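Local atomic coordinates of acetyltransferase (Sinorhizobium meliloti, PDB entry 4JXR), a protein that probably transfers an acyl group, such as the acetyl group of acetyl-CoA, to an acceptor substrate, as other GNAT-superfamily enzymes do. Residues A[81-86]-A[179-184]; A[117-122]-A[163-168]. All blocks are in the same frame, centred on the assembly; numbering follows the deposited sequence. Where two conformers were deposited one is given.

Contact 1: residues A[81-86]-A[179-184]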
ATOM      1  N   TYR A  81      -2.459  11.301   0.574  1.00  7.69           N
ATOM      2  CA  TYR A  81      -1.423  10.693   1.381  1.00  7.18           C
ATOM      3  C   TYR A  81      -0.121  11.480   1.426  1.00  6.94           C
ATOM      4  O   TYR A  81       0.867  11.018   1.966  1.00  7.68           O
ATOM      5  CB  TYR A  81      -1.096   9.283   0.892  1.00  7.81           C
ATOM      6  CG  TYR A  81      -2.111   8.207   1.129  1.00  7.85           C
ATOM      7  CD1 TYR A  81      -2.486   7.835   2.419  1.00  8.62           C
ATOM      8  CD2 TYR A  81      -2.623   7.461   0.081  1.00 10.14           C
ATOM      9  CE1 TYR A  81      -3.281   6.701   2.630  1.00  9.15           C
ATOM     10  CE2 TYR A  81      -3.462   6.341   0.288  1.00 11.54           C
ATOM     11  CZ  TYR A  81      -3.789   6.007   1.556  1.00 10.67           C
ATOM     12  OH  TYR A  81      -4.593   4.891   1.791  1.00 12.53           O
ATOM     13  N   ARG A  82      -0.082  12.706   0.860  1.00  7.41           N
ATOM     14  CA  ARG A  82       1.216  13.360   0.685  1.00  7.80           C
ATOM     15  C   ARG A  82       1.943  13.691   1.979  1.00  7.58           C
ATOM     16  O   ARG A  82       3.176  13.830   1.947  1.00  8.21           O
ATOM     17  CB  ARG A  82       1.079  14.603  -0.200  1.00  8.45           C
ATOM     18  CG  ARG A  82       0.226  15.725   0.379  1.00  8.43           C
ATOM     19  CD  ARG A  82      -0.163  16.692  -0.734  1.00  9.40           C
ATOM     20  NE  ARG A  82      -0.996  17.812  -0.303  1.00  9.89           N
ATOM     21  CZ  ARG A  82      -2.302  17.746  -0.073  1.00 10.02           C
ATOM     22  NH1 ARG A  82      -2.957  16.612  -0.220  1.00 11.23           N
ATOM     23  NH2 ARG A  82      -2.962  18.849   0.282  1.00 11.66           N
ATOM     24  N   PHE A  83       1.253  13.821   3.089  1.00  7.49           N
ATOM     25  CA  PHE A  83       1.886  14.101   4.381  1.00  7.71           C
ATOM     26  C   PHE A  83       2.281  12.842   5.136  1.00  7.52           C
ATOM     27  O   PHE A  83       2.789  12.935   6.262  1.00  8.72           O
ATOM     28  CB  PHE A  83       0.976  14.972   5.263  1.00  8.49           C
ATOM     29  CG  PHE A  83       0.636  16.268   4.583  1.00  8.94           C
ATOM     30  CD1 PHE A  83       1.541  17.281   4.484  1.00 10.26           C
ATOM     31  CD2 PHE A  83      -0.607  16.432   3.985  1.00  9.47           C
ATOM     32  CE1 PHE A  83       1.211  18.447   3.761  1.00 11.09           C
ATOM     33  CE2 PHE A  83      -0.919  17.588   3.276  1.00 11.09           C
ATOM     34  CZ  PHE A  83      -0.022  18.570   3.185  1.00 10.83           C
ATOM     35  N   LEU A  84       2.074  11.673   4.537  1.00  7.37           N
ATOM     36  CA  LEU A  84       2.434  10.353   5.100  1.00  7.04           C
ATOM     37  C   LEU A  84       3.643   9.818   4.365  1.00  6.93           C
ATOM     38  O   LEU A  84       3.685   9.782   3.137  1.00  7.61           O
ATOM     39  CB  LEU A  84       1.253   9.422   4.901  1.00  7.66           C
ATOM     40  CG  LEU A  84       1.494   7.941   5.271  1.00  7.16           C
ATOM     41  CD1 LEU A  84       1.797   7.763   6.720  1.00  7.96           C
ATOM     42  CD2 LEU A  84       0.312   7.104   4.848  1.00  8.02           C
ATOM     43  N   VAL A  85       4.615   9.347   5.125  1.00  7.04           N
ATOM     44  CA  VAL A  85       5.774   8.662   4.603  1.00  7.32           C
ATOM     45  C   VAL A  85       5.864   7.266   5.236  1.00  7.23           C
ATOM     46  O   VAL A  85       5.341   7.011   6.323  1.00  8.23           O
ATOM     47  CB  VAL A  85       7.080   9.419   4.840  1.00  8.48           C
ATOM     48  CG1 VAL A  85       7.256  10.516   3.823  1.00 10.55           C
ATOM     49  CG2 VAL A  85       7.180   9.967   6.257  1.00  9.75           C
ATOM     50  N   GLU A  86       6.533   6.378   4.524  1.00  7.49           N
ATOM     51  CA  GLU A  86       6.808   5.033   4.971  1.00  7.28           C
ATOM     52  C   GLU A  86       8.306   4.854   5.019  1.00  7.22           C
ATOM     53  O   GLU A  86       9.013   5.233   4.066  1.00  8.35           O
ATOM     54  CB  GLU A  86       6.218   4.047   3.982  1.00  8.26           C
ATOM     55  CG  GLU A  86       6.521   2.597   4.291  1.00  9.03           C
ATOM     56  CD  GLU A  86       5.782   1.618   3.424  1.00 10.75           C
ATOM     57  OE1 GLU A  86       4.816   1.978   2.760  1.00 14.56           O
ATOM     58  OE2 GLU A  86       6.178   0.416   3.418  1.00 11.64           O
ATOM     59  N   TYR A 179       6.440  22.424   0.424  1.00 12.54           N
ATOM     60  CA  TYR A 179       6.699  20.990   0.508  1.00 12.07           C
ATOM     61  C   TYR A 179       6.404  20.520   1.920  1.00 11.46           C
ATOM     62  O   TYR A 179       6.811  21.172   2.843  1.00 12.52           O
ATOM     63  CB  TYR A 179       8.176  20.740   0.145  1.00 13.95           C
ATOM     64  CG  TYR A 179       8.559  19.257   0.039  1.00 11.80           C
ATOM     65  CD1 TYR A 179       8.440  18.608  -1.154  1.00 11.73           C
ATOM     66  CD2 TYR A 179       9.031  18.546   1.125  1.00 11.17           C
ATOM     67  CE1 TYR A 179       8.791  17.262  -1.300  1.00 11.49           C
ATOM     68  CE2 TYR A 179       9.346  17.204   1.012  1.00 10.78           C
ATOM     69  CZ  TYR A 179       9.258  16.560  -0.203  1.00 10.51           C
ATOM     70  OH  TYR A 179       9.605  15.236  -0.276  1.00 10.89           O
ATOM     71  N   PRO A 180       5.741  19.342   2.090  1.00 10.36           N
ATOM     72  CA  PRO A 180       5.352  18.355   1.052  1.00 10.11           C
ATOM     73  C   PRO A 180       3.939  18.550   0.520  1.00 10.28           C
ATOM     74  O   PRO A 180       3.423  17.673  -0.181  1.00 10.39           O
ATOM     75  CB  PRO A 180       5.517  17.023   1.801  1.00 10.27           C
ATOM     76  CG  PRO A 180       5.078  17.392   3.195  1.00 11.11           C
ATOM     77  CD  PRO A 180       5.629  18.778   3.428  1.00 11.42           C
ATOM     78  N   ASP A 181       3.292  19.691   0.796  1.00 10.27           N
ATOM     79  CA  ASP A 181       1.971  19.955   0.224  1.00 10.50           C
ATOM     80  C   ASP A 181       2.007  19.952  -1.283  1.00 10.79           C
ATOM     81  O   ASP A 181       0.966  19.737  -1.921  1.00 12.00           O
ATOM     82  CB  ASP A 181       1.463  21.326   0.701  1.00 11.44           C
ATOM     83  CG  ASP A 181       0.047  21.561   0.330  1.00 11.86           C
ATOM     84  OD1 ASP A 181      -0.820  20.732   0.638  1.00 12.95           O
ATOM     85  OD2 ASP A 181      -0.249  22.632  -0.277  1.00 13.74           O
ATOM     86  N   THR A 182       3.161  20.230  -1.852  1.00 11.40           N
ATOM     87  CA  THR A 182       3.360  20.297  -3.281  1.00 11.62           C
ATOM     88  C   THR A 182       3.506  18.941  -3.985  1.00 11.99           C
ATOM     89  O   THR A 182       3.584  18.890  -5.204  1.00 13.21           O
ATOM     90  CB  THR A 182       4.595  21.136  -3.576  1.00 13.72           C
ATOM     91  OG1 THR A 182       5.661  20.607  -2.790  1.00 14.39           O
ATOM     92  CG2 THR A 182       4.376  22.572  -3.166  1.00 16.65           C
ATOM     93  N   LEU A 183       3.580  17.832  -3.216  1.00 10.97           N
ATOM     94  CA  LEU A 183       3.690  16.502  -3.817  1.00 10.66           C
ATOM     95  C   LEU A 183       2.352  16.030  -4.325  1.00 10.35           C
ATOM     96  O   LEU A 183       1.305  16.205  -3.713  1.00 11.05           O
ATOM     97  CB  LEU A 183       4.180  15.478  -2.800  1.00 11.36           C
ATOM     98  CG  LEU A 183       5.655  15.469  -2.494  1.00 12.04           C
ATOM     99  CD1 LEU A 183       5.909  14.553  -1.326  1.00 12.67           C
ATOM    100  CD2 LEU A 183       6.432  14.989  -3.679  1.00 14.43           C
ATOM    101  N   TYR A 184       2.418  15.326  -5.446  1.00 11.50           N
ATOM    102  CA  TYR A 184       1.279  14.590  -5.970  1.00 11.50           C
ATOM    103  C   TYR A 184       0.096  15.461  -6.317  1.00 12.03           C
ATOM    104  O   TYR A 184      -1.042  15.086  -6.110  1.00 13.58           O
ATOM    105  CB  TYR A 184       0.865  13.413  -5.051  1.00 11.58           C
ATOM    106  CG  TYR A 184       2.078  12.586  -4.620  1.00 11.07           C
ATOM    107  CD1 TYR A 184       3.055  12.172  -5.519  1.00 11.98           C
ATOM    108  CD2 TYR A 184       2.239  12.211  -3.322  1.00 10.47           C
ATOM    109  CE1 TYR A 184       4.182  11.487  -5.104  1.00 11.93           C
ATOM    110  CE2 TYR A 184       3.354  11.525  -2.873  1.00 10.43           C
ATOM    111  CZ  TYR A 184       4.331  11.196  -3.772  1.00 10.69           C
ATOM    112  OH  TYR A 184       5.497  10.527  -3.410  1.00 12.08           O
TER

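Contact 2: residues A[117-122]-A[163-168]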
ATOM      1  N   PHE A 117       6.551  16.398   6.793  1.00  8.24           N
ATOM      2  CA  PHE A 117       5.617  15.289   6.869  1.00  8.06           C
ATOM      3  C   PHE A 117       4.996  15.214   8.260  1.00  7.82           C
ATOM      4  O   PHE A 117       5.562  15.732   9.223  1.00  8.70           O
ATOM      5  CB  PHE A 117       6.306  13.984   6.468  1.00  8.37           C
ATOM      6  CG  PHE A 117       6.877  14.017   5.062  1.00  7.68           C
ATOM      7  CD1 PHE A 117       6.028  13.874   3.980  1.00  7.84           C
ATOM      8  CD2 PHE A 117       8.193  14.240   4.816  1.00  7.91           C
ATOM      9  CE1 PHE A 117       6.507  13.950   2.701  1.00  8.59           C
ATOM     10  CE2 PHE A 117       8.684  14.290   3.561  1.00  8.83           C
ATOM     11  CZ  PHE A 117       7.845  14.164   2.472  1.00  8.61           C
ATOM     12  N   ARG A 118       3.852  14.555   8.344  1.00  7.64           N
ATOM     13  CA  ARG A 118       3.058  14.547   9.590  1.00  8.19           C
ATOM     14  C   ARG A 118       2.825  13.154  10.196  1.00  7.56           C
ATOM     15  O   ARG A 118       2.462  13.085  11.332  1.00  7.93           O
ATOM     16  CB  ARG A 118       1.717  15.251   9.377  1.00  8.46           C
ATOM     17  CG  ARG A 118       1.857  16.741   9.029  1.00  9.20           C
ATOM     18  CD  ARG A 118       2.553  17.540  10.134  1.00 10.20           C
ATOM     19  NE  ARG A 118       2.393  18.990   9.898  1.00 11.50           N
ATOM     20  CZ  ARG A 118       1.293  19.655  10.233  1.00 11.20           C
ATOM     21  NH1 ARG A 118       0.282  19.088  10.838  1.00 11.97           N
ATOM     22  NH2 ARG A 118       1.229  20.942   9.928  1.00 14.09           N
ATOM     23  N   GLN A 119       3.032  12.066   9.411  1.00  7.52           N
ATOM     24  CA  GLN A 119       2.869  10.718   9.936  1.00  7.02           C
ATOM     25  C   GLN A 119       3.874   9.834   9.226  1.00  7.08           C
ATOM     26  O   GLN A 119       4.154  10.043   8.048  1.00  7.38           O
ATOM     27  CB  GLN A 119       1.467  10.162   9.680  1.00  8.17           C
ATOM     28  CG  GLN A 119       0.320  10.996  10.271  1.00  8.20           C
ATOM     29  CD  GLN A 119       0.222  10.944  11.770  1.00  8.40           C
ATOM     30  OE1 GLN A 119       0.626   9.999  12.440  1.00  8.96           O
ATOM     31  NE2 GLN A 119      -0.404  12.015  12.351  1.00  9.21           N
HETATM   32  N   MSE A 120       4.372   8.827   9.955  1.00  7.23           N
HETATM   33  CA  MSE A 120       5.238   7.813   9.365  1.00  7.18           C
HETATM   34  C   MSE A 120       4.652   6.434   9.676  1.00  7.38           C
HETATM   35  O   MSE A 120       4.285   6.143  10.820  1.00  7.65           O
HETATM   36  CB  MSE A 120       6.656   7.924   9.904  1.00  7.39           C
HETATM   37  CG  MSE A 120       7.660   6.991   9.185  1.00  7.97           C
HETATM   38 SE   MSE A 120       9.488   7.307   9.664  1.00 12.64          SE
HETATM   39  CE  MSE A 120       9.807   8.850   8.639  1.00 10.16           C
ATOM     40  N   ILE A 121       4.563   5.603   8.649  1.00  7.52           N
ATOM     41  CA  ILE A 121       4.117   4.216   8.759  0.80  8.17           C
ATOM     42  C   ILE A 121       5.258   3.290   8.436  1.00  8.01           C
ATOM     43  O   ILE A 121       6.075   3.552   7.564  1.00  9.12           O
ATOM     44  CB  ILE A 121       2.858   3.998   7.831  0.80 10.60           C
ATOM     45  CG1 ILE A 121       2.156   2.656   7.989  0.80 13.00           C
ATOM     46  CG2 ILE A 121       3.190   4.192   6.370  0.80 11.02           C
ATOM     47  CD1 ILE A 121       0.766   2.643   7.339  0.80 17.26           C
ATOM     48  N   ALA A 122       5.316   2.176   9.161  1.00  8.40           N
ATOM     49  CA  ALA A 122       6.183   1.058   8.859  1.00  8.70           C
ATOM     50  C   ALA A 122       5.293  -0.148   8.531  1.00  8.60           C
ATOM     51  O   ALA A 122       4.360  -0.454   9.251  1.00  9.76           O
ATOM     52  CB  ALA A 122       7.090   0.725  10.016  1.00 11.16           C
ATOM     53  N   GLN A 163       2.858   2.901  13.329  1.00  7.81           N
ATOM     54  CA  GLN A 163       2.734   4.324  12.962  1.00  7.96           C
ATOM     55  C   GLN A 163       3.313   5.187  14.075  1.00  7.67           C
ATOM     56  O   GLN A 163       3.161   4.872  15.245  1.00  8.44           O
ATOM     57  CB  GLN A 163       1.289   4.693  12.704  1.00  7.94           C
ATOM     58  CG  GLN A 163       1.072   6.063  12.123  1.00  8.93           C
ATOM     59  CD  GLN A 163      -0.363   6.292  11.734  1.00  9.04           C
ATOM     60  OE1 GLN A 163      -1.118   5.356  11.508  1.00 11.40           O
ATOM     61  NE2 GLN A 163      -0.716   7.545  11.638  1.00  9.04           N
ATOM     62  N   ARG A 164       3.876   6.322  13.693  1.00  8.26           N
ATOM     63  CA  ARG A 164       4.415   7.366  14.568  0.50  8.53           C
ATOM     64  C   ARG A 164       3.898   8.717  13.970  1.00  8.80           C
ATOM     65  O   ARG A 164       4.142   8.936  12.793  1.00  9.19           O
ATOM     66  CB  ARG A 164       5.963   7.328  14.561  0.50  7.57           C
ATOM     67  CG  ARG A 164       6.578   8.240  15.627  0.50  8.47           C
ATOM     68  CD  ARG A 164       8.072   8.441  15.348  0.50  8.46           C
ATOM     69  NE  ARG A 164       8.805   9.157  16.375  0.50  9.51           N
ATOM     70  CZ  ARG A 164       8.933  10.473  16.490  0.50  8.77           C
ATOM     71  NH1 ARG A 164       8.209  11.312  15.753  0.50  9.43           N
ATOM     72  NH2 ARG A 164       9.810  10.939  17.364  0.50  9.54           N
ATOM     73  N   PRO A 165       3.385   9.680  14.763  1.00  8.73           N
ATOM     74  CA  PRO A 165       3.208  11.034  14.251  1.00  8.69           C
ATOM     75  C   PRO A 165       4.578  11.668  14.071  1.00  8.38           C
ATOM     76  O   PRO A 165       5.538  11.307  14.747  1.00  9.84           O
ATOM     77  CB  PRO A 165       2.408  11.725  15.346  1.00 10.89           C
ATOM     78  CG  PRO A 165       2.830  11.018  16.594  1.00 14.57           C
ATOM     79  CD  PRO A 165       3.005   9.575  16.177  1.00 11.56           C
ATOM     80  N   LEU A 166       4.621  12.651  13.208  1.00  8.11           N
ATOM     81  CA  LEU A 166       5.798  13.462  12.990  1.00  9.02           C
ATOM     82  C   LEU A 166       5.431  14.928  13.237  1.00  9.03           C
ATOM     83  O   LEU A 166       4.420  15.404  12.718  1.00  9.19           O
ATOM     84  CB  LEU A 166       6.323  13.342  11.551  1.00  8.51           C
ATOM     85  CG  LEU A 166       6.722  11.939  11.097  1.00  8.29           C
ATOM     86  CD1 LEU A 166       6.989  11.965   9.618  1.00  8.58           C
ATOM     87  CD2 LEU A 166       7.926  11.412  11.855  1.00  8.82           C
ATOM     88  N   GLY A 167       6.289  15.636  13.934  1.00 10.38           N
ATOM     89  CA  GLY A 167       6.077  17.026  14.148  1.00 10.95           C
ATOM     90  C   GLY A 167       4.743  17.333  14.801  1.00 10.79           C
ATOM     91  O   GLY A 167       4.362  16.723  15.773  1.00 13.48           O
ATOM     92  N   GLU A 168       4.044  18.263  14.169  1.00 11.81           N
ATOM     93  CA  GLU A 168       2.723  18.667  14.632  1.00 14.04           C
ATOM     94  C   GLU A 168       1.648  17.586  14.428  1.00 11.94           C
ATOM     95  O   GLU A 168       0.560  17.756  14.925  1.00 14.79           O
ATOM     96  CB  GLU A 168       2.333  20.010  13.974  1.00 16.09           C
ATOM     97  CG  GLU A 168       3.223  21.148  14.486  1.00 18.57           C
ATOM     98  CD  GLU A 168       3.055  22.515  13.787  1.00 26.86           C
ATOM     99  OE1 GLU A 168       2.210  22.719  12.977  1.00 20.72           O
ATOM    100  OE2 GLU A 168       3.844  23.428  14.078  1.00 76.35           O
TER

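Contact 1: residues A[81-86]-A[179-184]
Arg82 reaches from the turn that precedes strand 84-91 to the C-terminal tail at Asp181, and its side chain, followed atom by atom, illustrates how one arginine can pin a segment that has no helix or strand of its own. Each side contributes a type I beta turn, Tyr81 to Leu84 on one and Pro180 to Leu183, entered through a cis-proline peptide, on the other. Arg82 CB packs against CB of Leu183 and, 4.1 Å away, against CD2 of Tyr184. The first torsion of Arg82 sets CG between the backbone N and the carbonyl carbon (chi1 65°), where it also lies over the rim of one face of the Phe83 ring. From there the chain runs extended, and Arg82 CD comes 3.4 Å from Leu183 O. NE and NH2 then grip Asp181 side-on, both converging on a single oxygen. Arg82 NH2 is 2.9 Å from Asp181 OD1, nearly along its C-O axis. Arg82 NE, 3.1 Å from Asp181 OD1, comes from above the carboxylate plane. NE has a second, weak bond to the backbone O of Asp181. NH1 turns back to the carbonyl of Thr79, and Asp181 OD2 accepts from Gly177 N.

Phe83 lies beside the same carboxylate and also against the guanidinium, its CE2 over one face of that group. Its ring is nearly coplanar with the carboxylate, and Phe83 CZ stands 3.4 Å from Asp181 OD1; Phe83 CD1 meets Pro180 CG at 3.8 Å. Phe151 of the second subunit also packs on Arg82. With Arg185 NH1 close to Arg82 NH2, the negative charge of Asp181 probably offsets a locally positive cluster. A buried ion pair whose carboxylate oxygens are both engaged thus anchors the tail to the turn that leads into strand 84-91 of the GNAT sheet.

Contact 2: residues A[117-122]-A[163-168]
The splayed GNAT sheet continues here in an antiparallel pair, strand 119-125 against strand 155-165, whose local segments run 166° apart. Met120, a selenomethionine, and Arg164 form the hydrogen-bonded pair: Met120 N to Arg164 O is 2.8 Å, and Arg164 N returns the bond to Met120 O. Gln119 with Pro165 and Ile121 with Gln163 are the flanking non-hydrogen-bonded pairs. Beyond the strand ends the ladder gains one more bond, Leu166 N to Arg118 O at 2.9 Å.

On the face carrying Met120, Leu166 CD1 packs against CB of Phe117 at 3.8 Å and also touches Met120 CB, while helix 100-115 lies over this apolar group. Farther along, Glu168 CB sits over the centre of one face of the Arg118 guanidinium; their charged ends form a long salt bridge. Glu168 OE1 is hydrogen-bonded to Thr172 OG1, and Arg118 NH1 to the carbonyls of Gly169 and Thr172. On the face that carries Gln119 and Ile121, Gln163, its CG anti to the backbone N (chi1 -171°), extends to Gln119 and also donates to Lys147 O of the second subunit. Gln163 NE2 lies 2.9 Å from Gln119 OE1, above the plane of that acceptor amide, and the two amide planes are 81° apart.

Overall arrangement
Read from the N terminus, after three strands and two helices the chain reaches residues 81-86 at the start of strand 84-91, passes through helix 100-115 and enters strand 119-125 by way of residues 117-122. Contact 2 closes the inner loop, when strand 155-165 returns with residues 163-168 alongside 117-122. The chain then leaves the sheet, and contact 1 closes the outer loop as residues 179-184 come back to 81-86, enclosing contact 2 without crossing it. Backbone pairing between strands 84-91 and 119-125 joins the two contacts, and Pro180 packs on Phe117. Together they tie three neighbouring strands of the sheet and the C-terminal tail into one unit, which also touches the second subunit.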